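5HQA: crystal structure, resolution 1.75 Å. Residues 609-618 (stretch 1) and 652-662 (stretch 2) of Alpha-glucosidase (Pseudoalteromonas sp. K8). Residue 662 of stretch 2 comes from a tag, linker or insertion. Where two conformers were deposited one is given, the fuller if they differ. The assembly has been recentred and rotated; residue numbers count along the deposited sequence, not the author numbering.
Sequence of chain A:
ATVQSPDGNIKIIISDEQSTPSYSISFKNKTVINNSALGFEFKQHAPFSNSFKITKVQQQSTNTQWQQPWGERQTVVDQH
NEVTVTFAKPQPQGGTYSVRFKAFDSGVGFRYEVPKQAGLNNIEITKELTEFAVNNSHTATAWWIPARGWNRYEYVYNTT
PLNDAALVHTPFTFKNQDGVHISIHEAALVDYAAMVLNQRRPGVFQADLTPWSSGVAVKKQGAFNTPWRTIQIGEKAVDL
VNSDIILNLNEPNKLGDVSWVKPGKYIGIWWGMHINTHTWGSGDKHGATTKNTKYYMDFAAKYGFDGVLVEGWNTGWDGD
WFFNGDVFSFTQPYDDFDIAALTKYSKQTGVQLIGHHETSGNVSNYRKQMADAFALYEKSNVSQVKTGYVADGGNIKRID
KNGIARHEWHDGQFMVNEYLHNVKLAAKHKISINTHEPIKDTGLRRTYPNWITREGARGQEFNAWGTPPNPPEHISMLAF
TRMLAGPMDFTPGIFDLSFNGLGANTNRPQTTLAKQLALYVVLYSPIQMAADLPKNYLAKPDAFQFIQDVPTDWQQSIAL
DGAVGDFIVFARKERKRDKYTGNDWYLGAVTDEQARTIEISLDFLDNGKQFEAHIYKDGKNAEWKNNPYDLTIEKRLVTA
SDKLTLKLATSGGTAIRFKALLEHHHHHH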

# COMPACT_ATOMS: atom_id res chain seq x y z
N LYS A 609 -27.66 -19.11 7.11
CA LYS A 609 -28.25 -17.83 6.75
C LYS A 609 -28.59 -17.81 5.27
O LYS A 609 -27.89 -18.40 4.44
CB LYS A 609 -27.32 -16.67 7.07
CG LYS A 609 -27.16 -16.33 8.53
CD LYS A 609 -26.64 -14.89 8.65
CE LYS A 609 -26.19 -14.56 10.06
NZ LYS A 609 -25.72 -13.14 10.14
N GLN A 610 -29.66 -17.11 4.93
CA GLN A 610 -30.03 -16.89 3.55
C GLN A 610 -29.58 -15.50 3.11
O GLN A 610 -29.70 -14.53 3.86
CB GLN A 610 -31.54 -17.05 3.35
CG GLN A 610 -31.97 -17.04 1.89
CD GLN A 610 -33.34 -17.66 1.69
OE1 GLN A 610 -33.61 -18.76 2.16
NE2 GLN A 610 -34.20 -16.95 0.98
N PHE A 611 -29.04 -15.42 1.89
CA PHE A 611 -28.58 -14.16 1.32
C PHE A 611 -29.24 -13.92 -0.03
O PHE A 611 -29.60 -14.87 -0.74
CB PHE A 611 -27.06 -14.12 1.14
CG PHE A 611 -26.28 -14.26 2.42
CD1 PHE A 611 -26.12 -15.51 3.01
CD2 PHE A 611 -25.69 -13.16 3.02
CE1 PHE A 611 -25.40 -15.65 4.19
CE2 PHE A 611 -24.96 -13.30 4.19
CZ PHE A 611 -24.82 -14.55 4.78
N GLU A 612 -29.40 -12.65 -0.37
CA GLU A 612 -29.79 -12.25 -1.72
C GLU A 612 -28.55 -11.67 -2.38
O GLU A 612 -28.11 -10.57 -2.03
CB GLU A 612 -30.92 -11.24 -1.70
CG GLU A 612 -31.39 -10.85 -3.09
CD GLU A 612 -32.46 -9.78 -3.07
OE1 GLU A 612 -32.16 -8.64 -2.66
OE2 GLU A 612 -33.61 -10.07 -3.47
N ALA A 613 -27.97 -12.43 -3.31
CA ALA A 613 -26.82 -11.93 -4.05
C ALA A 613 -27.28 -10.87 -5.05
O ALA A 613 -28.21 -11.11 -5.84
CB ALA A 613 -26.12 -13.07 -4.77
N HIS A 614 -26.63 -9.72 -5.02
CA HIS A 614 -26.87 -8.64 -5.98
C HIS A 614 -25.62 -8.63 -6.85
O HIS A 614 -24.56 -8.18 -6.41
CB HIS A 614 -27.12 -7.32 -5.27
CG HIS A 614 -27.90 -6.33 -6.08
ND1 HIS A 614 -28.29 -5.11 -5.58
CD2 HIS A 614 -28.35 -6.38 -7.35
CE1 HIS A 614 -28.95 -4.44 -6.51
NE2 HIS A 614 -29.00 -5.19 -7.60
N ILE A 615 -25.72 -9.19 -8.05
CA ILE A 615 -24.56 -9.53 -8.87
C ILE A 615 -24.42 -8.50 -9.98
O ILE A 615 -25.35 -8.30 -10.76
CB ILE A 615 -24.70 -10.94 -9.47
CG1 ILE A 615 -24.80 -12.00 -8.36
CG2 ILE A 615 -23.55 -11.24 -10.41
CD1 ILE A 615 -25.30 -13.33 -8.85
N TYR A 616 -23.27 -7.83 -10.04
CA TYR A 616 -22.95 -6.87 -11.09
C TYR A 616 -21.83 -7.49 -11.92
O TYR A 616 -20.70 -7.62 -11.43
CB TYR A 616 -22.51 -5.53 -10.51
CG TYR A 616 -23.51 -4.84 -9.59
CD1 TYR A 616 -23.73 -5.30 -8.29
CD2 TYR A 616 -24.21 -3.72 -10.02
CE1 TYR A 616 -24.64 -4.66 -7.45
CE2 TYR A 616 -25.12 -3.07 -9.19
CZ TYR A 616 -25.33 -3.55 -7.91
OH TYR A 616 -26.23 -2.90 -7.09
N LYS A 617 -22.13 -7.87 -13.16
CA LYS A 617 -21.17 -8.63 -13.94
C LYS A 617 -21.15 -8.13 -15.38
O LYS A 617 -22.05 -7.41 -15.83
CB LYS A 617 -21.48 -10.13 -13.92
CG LYS A 617 -22.90 -10.45 -14.39
CD LYS A 617 -23.11 -11.95 -14.46
CE LYS A 617 -24.57 -12.31 -14.35
NZ LYS A 617 -24.82 -13.74 -14.70
N ASP A 618 -20.10 -8.54 -16.10
CA ASP A 618 -19.98 -8.22 -17.51
C ASP A 618 -21.16 -8.78 -18.28
O ASP A 618 -21.56 -9.94 -18.07
CB ASP A 618 -18.68 -8.80 -18.07
CG ASP A 618 -17.45 -8.13 -17.49
OD1 ASP A 618 -16.55 -8.84 -16.99
OD2 ASP A 618 -17.39 -6.88 -17.53
N GLY A 652 -12.25 -7.70 -17.55
CA GLY A 652 -13.53 -7.58 -16.91
C GLY A 652 -13.49 -7.91 -15.43
O GLY A 652 -12.43 -8.09 -14.81
N GLY A 653 -14.68 -8.00 -14.85
CA GLY A 653 -14.79 -8.21 -13.41
C GLY A 653 -16.22 -8.45 -13.02
O GLY A 653 -17.15 -8.33 -13.83
N THR A 654 -16.40 -8.81 -11.75
CA THR A 654 -17.72 -9.00 -11.16
C THR A 654 -17.68 -8.46 -9.74
O THR A 654 -16.69 -8.66 -9.02
CB THR A 654 -18.15 -10.48 -11.15
OG1 THR A 654 -18.40 -10.90 -12.50
CG2 THR A 654 -19.43 -10.67 -10.36
N ALA A 655 -18.74 -7.77 -9.35
CA ALA A 655 -18.92 -7.27 -8.00
C ALA A 655 -20.24 -7.80 -7.47
O ALA A 655 -21.25 -7.79 -8.19
CB ALA A 655 -18.92 -5.74 -7.96
N ILE A 656 -20.25 -8.28 -6.23
CA ILE A 656 -21.45 -8.88 -5.65
C ILE A 656 -21.66 -8.35 -4.25
O ILE A 656 -20.73 -8.33 -3.44
CB ILE A 656 -21.38 -10.41 -5.62
CG1 ILE A 656 -21.06 -10.97 -7.01
CG2 ILE A 656 -22.69 -11.00 -5.08
CD1 ILE A 656 -20.95 -12.46 -7.02
N ARG A 657 -22.89 -7.95 -3.95
CA ARG A 657 -23.33 -7.74 -2.57
C ARG A 657 -24.17 -8.94 -2.16
O ARG A 657 -25.19 -9.24 -2.80
CB ARG A 657 -24.14 -6.45 -2.43
CG ARG A 657 -24.76 -6.32 -1.06
CD ARG A 657 -25.59 -5.06 -0.92
NE ARG A 657 -26.17 -5.03 0.43
CZ ARG A 657 -27.09 -4.15 0.83
NH1 ARG A 657 -27.54 -3.23 -0.01
NH2 ARG A 657 -27.55 -4.20 2.08
N PHE A 658 -23.75 -9.64 -1.11
CA PHE A 658 -24.54 -10.73 -0.53
C PHE A 658 -25.31 -10.13 0.63
O PHE A 658 -24.78 -9.98 1.74
CB PHE A 658 -23.64 -11.88 -0.08
CG PHE A 658 -22.93 -12.56 -1.20
CD1 PHE A 658 -23.57 -13.56 -1.92
CD2 PHE A 658 -21.63 -12.21 -1.53
CE1 PHE A 658 -22.91 -14.20 -2.97
CE2 PHE A 658 -20.97 -12.83 -2.57
CZ PHE A 658 -21.61 -13.83 -3.29
N LYS A 659 -26.56 -9.77 0.38
CA LYS A 659 -27.37 -9.10 1.39
C LYS A 659 -27.99 -10.15 2.31
O LYS A 659 -28.81 -10.96 1.86
CB LYS A 659 -28.44 -8.25 0.72
CG LYS A 659 -29.38 -7.55 1.68
CD LYS A 659 -30.47 -6.86 0.87
CE LYS A 659 -31.20 -5.83 1.70
NZ LYS A 659 -32.17 -5.09 0.85
N ALA A 660 -27.60 -10.14 3.58
CA ALA A 660 -28.20 -11.05 4.55
C ALA A 660 -29.68 -10.74 4.69
O ALA A 660 -30.07 -9.57 4.78
CB ALA A 660 -27.51 -10.93 5.91
N LEU A 661 -30.51 -11.78 4.68
CA LEU A 661 -31.95 -11.63 4.81
C LEU A 661 -32.38 -11.89 6.25
O LEU A 661 -31.93 -12.86 6.87
CB LEU A 661 -32.69 -12.57 3.85
CG LEU A 661 -32.34 -12.29 2.39
CD1 LEU A 661 -33.08 -13.24 1.47
CD2 LEU A 661 -32.67 -10.85 2.03
N LEU A 662 -33.25 -11.01 6.77
CA LEU A 662 -33.78 -11.04 8.14
C LEU A 662 -32.73 -11.39 9.19
O LEU A 662 -32.00 -10.51 9.68
CB LEU A 662 -34.96 -12.01 8.25
CG LEU A 662 -34.70 -13.51 8.05
CD1 LEU A 662 -34.72 -14.27 9.37
CD2 LEU A 662 -35.66 -14.12 7.02
O HOH W 1 -31.56 -15.87 6.77
O HOH W 2 -18.16 -10.51 -15.21

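An antiparallel strand pair sorts its side chains by alternation, and two strands of this alpha-glucosidase illustrate the principle well. Phe 611, Ala 613, Ile 615, Ile 656, Phe 658 and Ala 660 all point to one face of the sheet, where they build a continuous apolar layer. At its centre sits the small Ala 613: its CB lies 3.8 Å from Phe 658 CE1 and 4.0 Å from Ile 656 CG2. The same Ile 656 CG2 is 4.0 Å from Ile 615 CG1, so one methyl group touches two residues of the partner strand. Further along, Phe 611 CE2 packs 3.9 Å from Ala 660 CB, while the edge of its ring meets the carbonyl of Phe 658, with CD2 3.5 Å from Phe 658 O.

The backbone beneath this layer is held by paired hydrogen bonds at every second residue. Glu 612 N donates to Lys 659 O (2.9 Å) and Lys 659 N to Glu 612 O (3.0 Å); the pairs His 614 with Arg 657 and Tyr 616 with Ala 655 repeat the pattern. The intervening pairs lack such bonds and approach more closely, which lets CA-H groups reach carbonyls, as from Ala 613 CA to Arg 657 O at 3.4 Å. On the opposite face, Arg 657 and Lys 659 lead their ends away from the partner strand.

Toward one end the ladder continues by half: Leu 661 N donates to Gln 610 O (3.0 Å), while a water, accepting from Gln 610 N and donating to Leu 661 O, stands in for the reciprocal bond. At the other end a side chain replaces a backbone acceptor: Gly 653 N donates to Asp 618 OD1 at 3.0 Å. Asp 618 OD1 also lies 3.3 Å from Gly 652 CA, and a CB on that glycine would clash with it.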